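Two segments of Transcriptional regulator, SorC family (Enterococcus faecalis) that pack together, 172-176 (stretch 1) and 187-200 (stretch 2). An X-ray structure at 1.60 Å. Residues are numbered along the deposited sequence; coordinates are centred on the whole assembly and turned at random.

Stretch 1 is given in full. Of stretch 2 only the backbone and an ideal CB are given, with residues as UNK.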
# COMPACT_ATOMS: atom_id res chain seq x y z
N LEU A 172 -3.61 8.90 13.03
CA LEU A 172 -2.95 9.83 12.12
C LEU A 172 -2.51 9.07 10.86
O LEU A 172 -1.84 8.04 10.95
CB LEU A 172 -1.72 10.44 12.79
CG LEU A 172 -0.90 11.43 11.98
CD1 LEU A 172 -1.66 12.71 11.78
CD2 LEU A 172 0.44 11.67 12.65
N PHE A 173 -2.88 9.60 9.70
CA PHE A 173 -2.52 9.01 8.41
C PHE A 173 -1.42 9.82 7.74
O PHE A 173 -1.49 11.05 7.67
CB PHE A 173 -3.73 8.87 7.48
CG PHE A 173 -4.82 8.00 8.03
CD1 PHE A 173 -4.91 6.66 7.68
CD2 PHE A 173 -5.73 8.52 8.96
CE1 PHE A 173 -5.93 5.85 8.20
CE2 PHE A 173 -6.75 7.71 9.50
CZ PHE A 173 -6.83 6.37 9.12
N VAL A 174 -0.39 9.12 7.28
CA VAL A 174 0.72 9.73 6.59
C VAL A 174 1.07 8.87 5.38
O VAL A 174 0.81 7.66 5.37
CB VAL A 174 1.95 9.82 7.51
CG1 VAL A 174 1.67 10.76 8.66
CG2 VAL A 174 2.38 8.45 8.03
N PRO A 175 1.65 9.48 4.35
CA PRO A 175 2.14 8.67 3.23
C PRO A 175 3.33 7.80 3.66
O PRO A 175 4.14 8.26 4.45
CB PRO A 175 2.61 9.71 2.23
CG PRO A 175 2.98 10.88 3.09
CD PRO A 175 1.93 10.91 4.15
N ALA A 176 3.44 6.58 3.12
CA ALA A 176 4.56 5.70 3.47
C ALA A 176 5.83 6.09 2.72
O ALA A 176 6.96 5.81 3.17
CB ALA A 176 4.22 4.26 3.15
N UNK A 187 -2.08 9.96 -5.48
CA UNK A 187 -0.85 10.00 -4.70
C UNK A 187 -1.13 9.71 -3.21
O UNK A 187 -2.24 9.94 -2.71
CB UNK A 187 -0.17 11.36 -4.86
N UNK A 188 -0.12 9.18 -2.52
CA UNK A 188 -0.26 8.75 -1.13
C UNK A 188 -0.76 9.89 -0.20
O UNK A 188 -1.59 9.65 0.69
CB UNK A 188 1.08 8.22 -0.63
N UNK A 189 -0.28 11.11 -0.42
CA UNK A 189 -0.76 12.28 0.35
C UNK A 189 -2.28 12.39 0.25
O UNK A 189 -2.96 12.64 1.25
CB UNK A 189 -0.11 13.57 -0.15
N UNK A 190 -2.79 12.23 -0.96
CA UNK A 190 -4.22 12.36 -1.21
C UNK A 190 -5.00 11.26 -0.51
O UNK A 190 -6.03 11.53 0.13
CB UNK A 190 -4.50 12.33 -2.71
N UNK A 191 -4.50 10.03 -0.59
CA UNK A 191 -5.14 8.90 0.09
C UNK A 191 -5.15 9.18 1.61
O UNK A 191 -6.14 8.96 2.28
CB UNK A 191 -4.41 7.59 -0.22
N UNK A 192 -4.04 9.70 2.15
CA UNK A 192 -3.96 9.98 3.60
C UNK A 192 -5.04 10.97 4.04
O UNK A 192 -5.69 10.78 5.08
CB UNK A 192 -2.58 10.53 3.96
N UNK A 193 -5.23 12.01 3.23
CA UNK A 193 -6.18 13.06 3.56
C UNK A 193 -7.60 12.54 3.52
O UNK A 193 -8.41 12.83 4.42
CB UNK A 193 -6.03 14.24 2.60
N UNK A 194 -7.90 11.75 2.50
CA UNK A 194 -9.23 11.16 2.37
C UNK A 194 -9.50 10.18 3.51
O UNK A 194 -10.57 10.21 4.14
CB UNK A 194 -9.37 10.45 1.02
N UNK A 195 -8.54 9.31 3.78
CA UNK A 195 -8.71 8.35 4.88
C UNK A 195 -8.96 9.08 6.19
O UNK A 195 -9.83 8.70 6.96
CB UNK A 195 -7.48 7.45 5.01
N UNK A 196 -8.20 10.14 6.43
CA UNK A 196 -8.36 10.91 7.66
C UNK A 196 -9.78 11.45 7.76
O UNK A 196 -10.45 11.31 8.79
CB UNK A 196 -7.35 12.06 7.72
N UNK A 197 -10.25 12.05 6.66
CA UNK A 197 -11.59 12.61 6.62
C UNK A 197 -12.65 11.56 6.88
O UNK A 197 -13.50 11.74 7.73
CB UNK A 197 -11.84 13.28 5.27
N UNK A 198 -12.58 10.46 6.15
CA UNK A 198 -13.64 9.45 6.21
C UNK A 198 -13.68 8.70 7.55
O UNK A 198 -14.76 8.24 7.97
CB UNK A 198 -13.46 8.45 5.07
N UNK A 199 -12.53 8.57 8.21
CA UNK A 199 -12.43 7.84 9.47
C UNK A 199 -12.56 8.70 10.72
O UNK A 199 -12.62 8.17 11.83
CB UNK A 199 -11.09 7.10 9.52
N UNK A 200 -12.58 10.02 10.55
CA UNK A 200 -12.60 10.95 11.68
C UNK A 200 -11.24 11.26 12.27
O UNK A 200 -11.15 11.91 13.32
CB UNK A 200 -13.50 10.39 12.79

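The strand 172-175 and the helix 188-199 run nearly antiparallel, at 169°, with axes 6.9 Å apart at closest approach. F173 and P175 point toward the helix, so the strand offers an aromatic ring and a proline ring, and no charge.

Position 187 lies just before the helix, with nothing of stretch 1 near its ideal CB. An N-cap often carries a small polar residue, but many would fit; it is Q187.

At 188 the ideal CB points at the proline and stands 3.6 Å from P175 CB, which leaves little room and favours a small apolar residue. A188 places its CB 3.6 Å from P175 CB.

Position 189 points away, its ideal CB 5.2 Å from P175 CG, so a polar or flexible side chain would suit. N189 points its CB away, but the end of its side chain comes back beside the P175 ring.

Positions 190 and 191 are out of reach of stretch 1, which sets no preference there. They are S190 and I191.

Position 192 faces the strand backbone, its ideal CB 3.9 Å from F173 O and 4.2 Å from V174 N. Such proximity suits alanine, serine, glycine or perhaps cysteine. S192 (chi1 m) directs its hydroxyl back along the helix, donating from OG to A188 O at 2.9 Å. Its OG also lies 3.3 Å from P175 N, but the proline nitrogen has no hydrogen to share, so this is packing alone.

Position 193 points away and 194 is out of reach; A193 and V194 make no contact with the strand.

At 195 the ideal CB points toward the phenyl ring, 3.8 Å from F173 CD1, and an apolar side chain such as leucine, isoleucine or methionine would suit. The residue is M195, modelled as selenomethionine. Its CB sits over one face of the F173 ring in a CH-pi contact, 3.9 Å from the centroid, and the chain then leads away, yet SE still lies 3.7 Å from F173 CE1.

Position 196 points sideways, its ideal CB 4.1 Å from F173 CD2, where a small residue packs easily. A196 keeps its CB 4.1 Å from that CD2.

Position 197 points away from the strand and 198 is out of its reach, so stretch 1 sets no preference; they are N197 and K198.

The ideal CB at 199 points toward the ring tip, 4.3 Å from F173 CZ; serine, threonine, valine or alanine could fit. T199 brings OG1 within 3.3 Å of F173 CE2 while OG1 donates to M195 O at 2.8 Å.

At 200 phi is 84°, in a Schellman motif, and a CB would jam against the preceding carbonyl. Glycine is called for, and G200 is found.

Stretch 2 187-200: QANSISAVMANKTG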
# COMPACT_ATOMS: atom_id res chain seq x y z
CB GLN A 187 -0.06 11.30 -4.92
CG GLN A 187 -0.43 12.44 -4.06
CD GLN A 187 0.49 13.63 -4.30
OE1 GLN A 187 0.25 14.41 -5.21
NE2 GLN A 187 1.54 13.78 -3.48
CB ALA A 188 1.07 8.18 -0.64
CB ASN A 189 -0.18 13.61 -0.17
CG ASN A 189 1.20 13.95 0.40
OD1 ASN A 189 1.94 14.79 -0.18
ND2 ASN A 189 1.56 13.32 1.50
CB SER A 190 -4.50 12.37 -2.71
OG SER A 190 -3.84 13.47 -3.31
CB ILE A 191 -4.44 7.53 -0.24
CG1 ILE A 191 -4.98 6.91 -1.54
CG2 ILE A 191 -4.68 6.52 0.85
CD1 ILE A 191 -4.71 7.70 -2.78
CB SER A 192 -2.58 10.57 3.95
OG SER A 192 -1.55 9.65 3.62
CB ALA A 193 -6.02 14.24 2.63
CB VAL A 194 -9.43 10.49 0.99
CG1 VAL A 194 -10.76 9.73 0.94
CG2 VAL A 194 -9.38 11.56 -0.10
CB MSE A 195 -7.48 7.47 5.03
CG MSE A 195 -7.34 6.44 3.96
SE MSE A 195 -6.38 4.85 4.62
CE MSE A 195 -6.76 3.72 3.10
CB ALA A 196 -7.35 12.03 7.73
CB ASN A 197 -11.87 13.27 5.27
CG ASN A 197 -13.28 13.85 5.19
OD1 ASN A 197 -13.65 14.73 5.98
ND2 ASN A 197 -14.07 13.36 4.25
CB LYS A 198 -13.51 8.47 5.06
CG LYS A 198 -13.66 9.09 3.69
CD LYS A 198 -15.07 9.57 3.41
CE LYS A 198 -15.27 9.79 1.92
NZ LYS A 198 -16.07 11.00 1.63
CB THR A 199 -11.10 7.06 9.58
OG1 THR A 199 -9.99 7.97 9.65
CG2 THR A 199 -10.94 6.09 8.40
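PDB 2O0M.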